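PDB 5YUQ: chintase from Rhizomucor miehei, which probably hydrolyses the beta-1,4 glycosidic bonds of chitin, as a family 18 glycoside hydrolase whose active site forms a tunnel. Local coordinates for residues G185-A193 with L251-Q260; A193-V203 with D307-A315. All blocks are in the same frame, centred on the assembly; numbering follows the deposited sequence.

Contact 1: G185-A193 with L251-Q260; sequences GIRDKNAGA and LYVPISQSSQ
The Y252 ring is met obliquely by A191 O, 3.3 Å from Y252 CD1, and by G192 CA; L251 CD2 lies over one of its faces, near the rim, where this methyl also meets the backbone of G192 and A193. A191 O is buried without a polar partner; the CA-H of Y252 points at it. A second flat group, the amide of Q257, is used at both ends: NE2 gives a bond of 2.8 Å to I186 O, which lies close to the amide plane, while OE1 receives K189 NZ on a lone pair at 2.9 Å. K189 reaches it by bending at chi2 (-92°) and chi4, crossing the Q257 chain at about a right angle.

Between these groups the backbones join at a single bridge of N190 with P254: I255 N bonds to K189 O at 3.0 Å and A191 N to V253 O at 2.8 Å. I255 CD1 lies against the type I turn G185-D188, 3.4 Å from D188 O and 3.6 Å from G185 O, and I255 CG2 packs on A191 CB. One water joins K189 O to I255 O, another I186 N to Q260 OE1.

The contact ties the loop following strand 175-178 to the one following strand 228-240; N190 ND2 bonds to T204 O, Q260 NE2 to V238 O, and A191 and L251 rest on V323 of strand 322-325.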
loop_
_atom_site.group_PDB
_atom_site.type_symbol
_atom_site.label_atom_id
_atom_site.label_comp_id
_atom_site.label_asym_id
_atom_site.label_seq_id
_atom_site.Cartn_x
_atom_site.Cartn_y
_atom_site.Cartn_z
ATOM N N GLY A 185 -8.367 -8.417 8.540
ATOM C CA GLY A 185 -7.980 -9.765 8.183
ATOM C C GLY A 185 -8.156 -10.728 9.330
ATOM O O GLY A 185 -9.000 -10.528 10.206
ATOM N N ILE A 186 -7.401 -11.820 9.308
ATOM C CA ILE A 186 -7.556 -12.840 10.377
ATOM C C ILE A 186 -7.235 -12.417 11.798
ATOM O O ILE A 186 -7.559 -13.123 12.698
ATOM C CB ILE A 186 -6.762 -14.133 10.146
ATOM C CG1 ILE A 186 -5.250 -13.882 10.061
ATOM C CG2 ILE A 186 -7.241 -14.807 8.903
ATOM C CD1 ILE A 186 -4.479 -15.166 10.148
ATOM N N ARG A 187 -6.579 -11.277 11.957
ATOM C CA ARG A 187 -6.293 -10.803 13.305
ATOM C C ARG A 187 -7.552 -10.224 13.943
ATOM O O ARG A 187 -7.566 -9.888 15.124
ATOM C CB ARG A 187 -5.157 -9.772 13.301
ATOM C CG ARG A 187 -3.756 -10.391 13.287
ATOM C CD ARG A 187 -2.688 -9.386 12.846
ATOM N NE ARG A 187 -2.201 -9.675 11.496
ATOM C CZ ARG A 187 -1.960 -8.753 10.568
ATOM N NH1 ARG A 187 -2.156 -7.468 10.835
ATOM N NH2 ARG A 187 -1.519 -9.115 9.369
ATOM N N ASP A 188 -8.614 -10.130 13.153
ATOM C CA ASP A 188 -9.889 -9.603 13.624
ATOM C C ASP A 188 -10.945 -10.691 13.775
ATOM O O ASP A 188 -10.976 -11.653 13.004
ATOM C CB ASP A 188 -10.391 -8.552 12.645
ATOM C CG ASP A 188 -9.444 -7.399 12.531
ATOM O OD1 ASP A 188 -9.367 -6.629 13.507
ATOM O OD2 ASP A 188 -8.764 -7.274 11.494
ATOM N N LYS A 189 -11.810 -10.522 14.771
ATOM C CA LYS A 189 -12.892 -11.471 15.043
ATOM C C LYS A 189 -13.954 -11.531 13.940
ATOM O O LYS A 189 -14.500 -12.600 13.658
ATOM C CB LYS A 189 -13.555 -11.133 16.379
ATOM C CG LYS A 189 -12.714 -11.482 17.605
ATOM C CD LYS A 189 -13.029 -12.882 18.118
ATOM C CE LYS A 189 -12.162 -13.256 19.315
ATOM N NZ LYS A 189 -10.736 -13.451 18.921
ATOM N N ASN A 190 -14.244 -10.385 13.330
ATOM C CA ASN A 190 -15.248 -10.282 12.280
ATOM C C ASN A 190 -14.605 -9.919 10.958
ATOM O O ASN A 190 -13.519 -9.333 10.923
ATOM C CB ASN A 190 -16.293 -9.210 12.629
ATOM C CG ASN A 190 -17.138 -9.584 13.819
ATOM O OD1 ASN A 190 -17.543 -10.737 13.962
ATOM N ND2 ASN A 190 -17.423 -8.613 14.678
ATOM N N ALA A 191 -15.281 -10.261 9.869
ATOM C CA ALA A 191 -14.891 -9.747 8.565
ATOM C C ALA A 191 -15.028 -8.231 8.571
ATOM O O ALA A 191 -15.884 -7.675 9.255
ATOM C CB ALA A 191 -15.769 -10.343 7.486
ATOM N N GLY A 192 -14.187 -7.563 7.795
ATOM C CA GLY A 192 -14.323 -6.135 7.593
ATOM C C GLY A 192 -13.844 -5.829 6.198
ATOM O O GLY A 192 -13.428 -6.725 5.476
ATOM N N ALA A 193 -13.888 -4.565 5.802
ATOM C CA ALA A 193 -13.457 -4.236 4.454
ATOM C C ALA A 193 -11.930 -4.251 4.321
ATOM O O ALA A 193 -11.197 -3.956 5.273
ATOM C CB ALA A 193 -14.029 -2.886 4.014
ATOM N N LEU A 251 -21.859 -7.368 6.257
ATOM C CA LEU A 251 -20.488 -7.821 6.063
ATOM C C LEU A 251 -19.825 -8.284 7.351
ATOM O O LEU A 251 -19.001 -9.197 7.338
ATOM C CB LEU A 251 -19.662 -6.678 5.453
ATOM C CG LEU A 251 -18.135 -6.815 5.432
ATOM C CD1 LEU A 251 -17.702 -7.958 4.523
ATOM C CD2 LEU A 251 -17.484 -5.495 4.988
ATOM N N TYR A 252 -20.171 -7.645 8.463
ATOM C CA TYR A 252 -19.347 -7.737 9.670
ATOM C C TYR A 252 -19.663 -8.956 10.527
ATOM O O TYR A 252 -20.098 -8.837 11.671
ATOM C CB TYR A 252 -19.460 -6.434 10.467
ATOM C CG TYR A 252 -19.054 -5.233 9.637
ATOM C CD1 TYR A 252 -17.715 -4.933 9.426
ATOM C CD2 TYR A 252 -20.010 -4.421 9.040
ATOM C CE1 TYR A 252 -17.336 -3.848 8.655
ATOM C CE2 TYR A 252 -19.643 -3.335 8.259
ATOM C CZ TYR A 252 -18.304 -3.057 8.074
ATOM O OH TYR A 252 -17.930 -1.979 7.312
ATOM N N VAL A 253 -19.417 -10.132 9.960
ATOM C CA VAL A 253 -19.770 -11.392 10.600
ATOM C C VAL A 253 -18.530 -12.121 11.091
ATOM O O VAL A 253 -17.425 -11.858 10.615
ATOM C CB VAL A 253 -20.532 -12.304 9.615
ATOM C CG1 VAL A 253 -21.797 -11.617 9.138
ATOM C CG2 VAL A 253 -19.644 -12.672 8.430
ATOM N N PRO A 254 -18.697 -13.030 12.059
ATOM C CA PRO A 254 -17.524 -13.731 12.589
ATOM C C PRO A 254 -16.793 -14.542 11.520
ATOM O O PRO A 254 -17.433 -15.164 10.664
ATOM C CB PRO A 254 -18.131 -14.650 13.652
ATOM C CG PRO A 254 -19.334 -13.901 14.113
ATOM C CD PRO A 254 -19.902 -13.301 12.861
ATOM N N ILE A 255 -15.464 -14.511 11.561
ATOM C CA ILE A 255 -14.646 -15.263 10.611
ATOM C C ILE A 255 -13.744 -16.271 11.304
ATOM O O ILE A 255 -13.507 -16.190 12.511
ATOM C CB ILE A 255 -13.759 -14.342 9.756
ATOM C CG1 ILE A 255 -12.895 -13.440 10.642
ATOM C CG2 ILE A 255 -14.615 -13.514 8.798
ATOM C CD1 ILE A 255 -11.773 -12.750 9.881
ATOM N N SER A 256 -13.239 -17.227 10.534
ATOM C CA SER A 256 -12.212 -18.118 11.045
ATOM C C SER A 256 -10.919 -17.333 11.204
ATOM O O SER A 256 -10.521 -16.591 10.301
ATOM C CB SER A 256 -11.984 -19.290 10.092
ATOM O OG SER A 256 -10.799 -19.987 10.449
ATOM N N GLN A 257 -10.269 -17.491 12.353
ATOM C CA GLN A 257 -8.970 -16.876 12.572
ATOM C C GLN A 257 -7.866 -17.927 12.564
ATOM O O GLN A 257 -6.713 -17.617 12.847
ATOM C CB GLN A 257 -8.952 -16.104 13.892
ATOM C CG GLN A 257 -9.944 -14.956 13.972
ATOM C CD GLN A 257 -9.757 -14.133 15.233
ATOM O OE1 GLN A 257 -10.322 -14.447 16.282
ATOM N NE2 GLN A 257 -8.952 -13.081 15.141
ATOM N N SER A 258 -8.223 -19.165 12.233
ATOM C CA SER A 258 -7.297 -20.291 12.362
ATOM C C SER A 258 -6.139 -20.206 11.373
ATOM O O SER A 258 -4.994 -20.488 11.726
ATOM C CB SER A 258 -8.030 -21.624 12.213
ATOM O OG SER A 258 -8.396 -21.862 10.864
ATOM N N SER A 259 -6.443 -19.814 10.140
ATOM C CA SER A 259 -5.430 -19.616 9.109
ATOM C C SER A 259 -6.093 -18.931 7.932
ATOM O O SER A 259 -7.292 -19.097 7.712
ATOM C CB SER A 259 -4.825 -20.941 8.650
ATOM O OG SER A 259 -5.756 -21.710 7.917
ATOM N N GLN A 260 -5.316 -18.157 7.186
ATOM C CA GLN A 260 -5.840 -17.422 6.040
ATOM C C GLN A 260 -6.059 -18.333 4.840
ATOM O O GLN A 260 -5.123 -18.979 4.367
ATOM C CB GLN A 260 -4.879 -16.294 5.666
ATOM C CG GLN A 260 -5.298 -15.543 4.400
ATOM C CD GLN A 260 -6.645 -14.875 4.552
ATOM O OE1 GLN A 260 -6.848 -14.061 5.460
ATOM N NE2 GLN A 260 -7.582 -15.217 3.665
HETATM O O HOH W 1 -5.509 -12.161 7.030
HETATM O O HOH W 2 -14.369 -15.015 14.802
#

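Contact 2: A193-V203 with D307-A315; sequences ANAPLYYSPKV and DDISKTPYA
P196 CB packs against S310 CB at 3.6 Å, beside the one hydrogen bond that crosses this contact, from L197 N to S310 O. That bond is 2.9 Å long, lies in the carbonyl plane on a lone pair and is fairly straight, with 162° at the hydrogen. Next along the chain, Y198 brings its CB to 3.4 Å from I309 O and turns a ring edge to K311, whose CG lies in the ring plane 3.8 Å from Y198 CD2. L197 CG covers one face of the same ring near its rim. I309 and V203 lie alongside each other, running opposite ways, with I309 CD1 against V203 CG2, and I309 CG2 meets S200 CB. At the other end T312 divides its branches: OG1 faces A193 CB, and CG2 sits 3.6 Å from A195 O.

Behind this layer D307 fixes the turn. Its OD2 takes S310 OG at 2.6 Å on the anti lone pair and S310 N from above the carboxylate plane, an Asx motif. The serine hydroxyl can reach the carboxylate because OG stands between its own backbone N and carbonyl carbon (chi1 67°). A G1 beta bulge pairs D307 with K311 and T312, while K311 NZ forms a salt bridge with D308 OD1. On the opposing loop, S200 OG accepts K202 N in an ST turn, and Y199 OH bonds to V203 O.

The turn thus held is the hairpin connection between antiparallel strands 302-307 and 312-317. Helix 329-341 borders it, with Y338 against L197 and Y198, and K335 touching T312 and bonding to A195 O.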
loop_
_atom_site.group_PDB
_atom_site.type_symbol
_atom_site.label_atom_id
_atom_site.label_comp_id
_atom_site.label_asym_id
_atom_site.label_seq_id
_atom_site.Cartn_x
_atom_site.Cartn_y
_atom_site.Cartn_z
ATOM N N ALA A 193 -13.888 -4.565 5.802
ATOM C CA ALA A 193 -13.457 -4.236 4.454
ATOM C C ALA A 193 -11.930 -4.251 4.321
ATOM O O ALA A 193 -11.197 -3.956 5.273
ATOM C CB ALA A 193 -14.029 -2.886 4.014
ATOM N N ASN A 194 -11.457 -4.599 3.126
ATOM C CA ASN A 194 -10.034 -4.543 2.830
ATOM C C ASN A 194 -9.561 -3.100 2.856
ATOM O O ASN A 194 -8.512 -2.768 3.412
ATOM C CB ASN A 194 -9.792 -5.132 1.436
ATOM C CG ASN A 194 -8.342 -5.076 1.022
ATOM O OD1 ASN A 194 -7.441 -5.317 1.825
ATOM N ND2 ASN A 194 -8.106 -4.763 -0.248
ATOM N N ALA A 195 -10.351 -2.245 2.222
ATOM C CA ALA A 195 -10.005 -0.841 2.087
ATOM C C ALA A 195 -11.224 0.010 2.382
ATOM O O ALA A 195 -11.740 0.688 1.501
ATOM C CB ALA A 195 -9.496 -0.575 0.694
ATOM N N PRO A 196 -11.691 -0.018 3.637
ATOM C CA PRO A 196 -12.875 0.779 3.955
ATOM C C PRO A 196 -12.586 2.257 3.788
ATOM O O PRO A 196 -11.490 2.705 4.138
ATOM C CB PRO A 196 -13.120 0.474 5.431
ATOM C CG PRO A 196 -11.781 0.056 5.972
ATOM C CD PRO A 196 -11.084 -0.633 4.833
ATOM N N LEU A 197 -13.545 3.004 3.258
ATOM C CA LEU A 197 -13.388 4.451 3.188
ATOM C C LEU A 197 -13.722 5.043 4.547
ATOM O O LEU A 197 -13.114 6.022 4.976
ATOM C CB LEU A 197 -14.287 5.027 2.098
ATOM C CG LEU A 197 -14.204 6.545 1.920
ATOM C CD1 LEU A 197 -12.783 6.974 1.626
ATOM C CD2 LEU A 197 -15.134 6.956 0.789
ATOM N N TYR A 198 -14.676 4.423 5.233
ATOM C CA TYR A 198 -15.047 4.836 6.586
ATOM C C TYR A 198 -15.085 3.661 7.548
ATOM O O TYR A 198 -15.249 2.506 7.136
ATOM C CB TYR A 198 -16.424 5.510 6.591
ATOM C CG TYR A 198 -16.522 6.721 5.709
ATOM C CD1 TYR A 198 -16.017 7.943 6.134
ATOM C CD2 TYR A 198 -17.116 6.653 4.462
ATOM C CE1 TYR A 198 -16.101 9.056 5.337
ATOM C CE2 TYR A 198 -17.204 7.769 3.658
ATOM C CZ TYR A 198 -16.694 8.968 4.104
ATOM O OH TYR A 198 -16.775 10.089 3.313
ATOM N N TYR A 199 -14.936 3.979 8.829
ATOM C CA TYR A 199 -15.110 3.034 9.916
ATOM C C TYR A 199 -16.061 3.646 10.924
ATOM O O TYR A 199 -15.903 4.801 11.310
ATOM C CB TYR A 199 -13.785 2.710 10.606
ATOM C CG TYR A 199 -13.993 2.117 11.979
ATOM C CD1 TYR A 199 -14.398 0.796 12.122
ATOM C CD2 TYR A 199 -13.813 2.878 13.128
ATOM C CE1 TYR A 199 -14.611 0.244 13.371
ATOM C CE2 TYR A 199 -14.024 2.331 14.391
ATOM C CZ TYR A 199 -14.423 1.012 14.499
ATOM O OH TYR A 199 -14.640 0.449 15.741
ATOM N N SER A 200 -16.995 2.845 11.369
ATOM C CA SER A 200 -17.924 3.290 12.385
ATOM C C SER A 200 -17.661 2.584 13.684
ATOM O O SER A 200 -17.563 1.422 13.751
ATOM C CB SER A 200 -19.368 3.005 11.992
ATOM O OG SER A 200 -20.236 3.097 13.071
ATOM N N PRO A 201 -17.589 3.431 14.775
ATOM C CA PRO A 201 -17.354 2.800 16.080
ATOM C C PRO A 201 -18.418 1.835 16.593
ATOM O O PRO A 201 -18.214 1.122 17.520
ATOM C CB PRO A 201 -17.253 3.997 17.046
ATOM C CG PRO A 201 -16.884 5.120 16.231
ATOM C CD PRO A 201 -17.677 4.938 14.991
ATOM N N LYS A 202 -19.560 1.848 15.967
ATOM C CA LYS A 202 -20.649 0.931 16.285
ATOM C C LYS A 202 -20.350 -0.499 15.830
ATOM O O LYS A 202 -20.992 -1.446 16.285
ATOM C CB LYS A 202 -21.964 1.434 15.677
ATOM C CG LYS A 202 -22.533 2.663 16.394
ATOM C CD LYS A 202 -23.456 3.483 15.496
ATOM C CE LYS A 202 -24.823 2.838 15.322
ATOM N NZ LYS A 202 -25.593 2.820 16.599
ATOM N N VAL A 203 -19.375 -0.649 14.934
ATOM C CA VAL A 203 -18.943 -1.965 14.466
ATOM C C VAL A 203 -17.754 -2.462 15.282
ATOM O O VAL A 203 -16.693 -1.838 15.277
ATOM C CB VAL A 203 -18.526 -1.921 12.978
ATOM C CG1 VAL A 203 -18.108 -3.302 12.498
ATOM C CG2 VAL A 203 -19.654 -1.381 12.121
ATOM N N ASP A 307 -21.564 -2.553 1.088
ATOM C CA ASP A 307 -21.550 -2.133 2.477
ATOM C C ASP A 307 -21.612 -0.613 2.538
ATOM O O ASP A 307 -20.652 0.074 2.174
ATOM C CB ASP A 307 -20.299 -2.630 3.189
ATOM C CG ASP A 307 -20.236 -2.161 4.616
ATOM O OD1 ASP A 307 -21.227 -2.364 5.346
ATOM O OD2 ASP A 307 -19.211 -1.575 5.020
ATOM N N ASP A 308 -22.743 -0.090 2.996
ATOM C CA ASP A 308 -22.939 1.357 3.031
ATOM C C ASP A 308 -22.015 2.063 4.028
ATOM O O ASP A 308 -21.667 3.215 3.819
ATOM C CB ASP A 308 -24.405 1.704 3.316
ATOM C CG ASP A 308 -24.704 3.180 3.127
ATOM O OD1 ASP A 308 -24.258 3.762 2.113
ATOM O OD2 ASP A 308 -25.381 3.764 3.997
ATOM N N ILE A 309 -21.605 1.389 5.098
ATOM C CA ILE A 309 -20.696 2.022 6.055
ATOM C C ILE A 309 -19.324 2.315 5.447
ATOM O O ILE A 309 -18.849 3.454 5.488
ATOM C CB ILE A 309 -20.532 1.179 7.335
ATOM C CG1 ILE A 309 -21.792 1.282 8.196
ATOM C CG2 ILE A 309 -19.319 1.644 8.129
ATOM C CD1 ILE A 309 -21.815 0.328 9.377
ATOM N N SER A 310 -18.701 1.293 4.865
ATOM C CA SER A 310 -17.338 1.415 4.350
ATOM C C SER A 310 -17.295 1.916 2.918
ATOM O O SER A 310 -16.229 2.264 2.420
ATOM C CB SER A 310 -16.603 0.073 4.443
ATOM O OG SER A 310 -17.175 -0.880 3.569
ATOM N N LYS A 311 -18.460 1.964 2.270
ATOM C CA LYS A 311 -18.582 2.313 0.857
ATOM C C LYS A 311 -17.769 1.375 -0.023
ATOM O O LYS A 311 -17.044 1.831 -0.906
ATOM C CB LYS A 311 -18.153 3.764 0.586
ATOM C CG LYS A 311 -18.726 4.782 1.554
ATOM C CD LYS A 311 -20.235 4.878 1.416
ATOM C CE LYS A 311 -20.802 5.823 2.472
ATOM N NZ LYS A 311 -22.297 5.818 2.500
ATOM N N THR A 312 -17.911 0.067 0.201
ATOM C CA THR A 312 -17.219 -0.940 -0.609
ATOM C C THR A 312 -18.123 -2.128 -0.896
ATOM O O THR A 312 -19.020 -2.427 -0.105
ATOM C CB THR A 312 -15.942 -1.472 0.086
ATOM O OG1 THR A 312 -16.283 -2.048 1.354
ATOM C CG2 THR A 312 -14.927 -0.354 0.309
ATOM N N PRO A 313 -17.869 -2.818 -2.016
ATOM C CA PRO A 313 -18.652 -4.015 -2.343
ATOM C C PRO A 313 -18.097 -5.215 -1.600
ATOM O O PRO A 313 -16.921 -5.239 -1.235
ATOM C CB PRO A 313 -18.397 -4.186 -3.841
ATOM C CG PRO A 313 -16.988 -3.657 -4.014
ATOM C CD PRO A 313 -16.918 -2.466 -3.088
ATOM N N TYR A 314 -18.943 -6.209 -1.374
ATOM C CA TYR A 314 -18.450 -7.471 -0.872
ATOM C C TYR A 314 -19.315 -8.564 -1.444
ATOM O O TYR A 314 -20.406 -8.299 -1.944
ATOM C CB TYR A 314 -18.428 -7.507 0.662
ATOM C CG TYR A 314 -19.777 -7.402 1.332
ATOM C CD1 TYR A 314 -20.384 -6.167 1.538
ATOM C CD2 TYR A 314 -20.428 -8.535 1.795
ATOM C CE1 TYR A 314 -21.609 -6.072 2.171
ATOM C CE2 TYR A 314 -21.647 -8.448 2.425
ATOM C CZ TYR A 314 -22.237 -7.222 2.604
ATOM O OH TYR A 314 -23.456 -7.141 3.228
ATOM N N ALA A 315 -18.810 -9.789 -1.415
ATOM C CA ALA A 315 -19.537 -10.890 -2.021
ATOM C C ALA A 315 -19.364 -12.133 -1.174
ATOM O O ALA A 315 -18.335 -12.318 -0.528
ATOM C CB ALA A 315 -19.050 -11.127 -3.447
#

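How the contacts relate
Contacts 1 and 2 have centres 14 Å apart and share A193, where one loop passes from the first to the second. Along the chain the order is 185-193, 193-203, 251-260, 307-315, the first two following strand 175-178. Y252 OH lies 2.7 Å from D307 OD2, a probable but weak hydrogen bond between the contacts, and Y252 CD1 packs on V203 CG1 at 3.5 Å. Together they hold the long loop between strand 175-178 and helix 211-220 against the region between strand 228-240 and helix 329-341, consistent with the insertion domain of family 18 TIM barrels, and so join that region to the barrel.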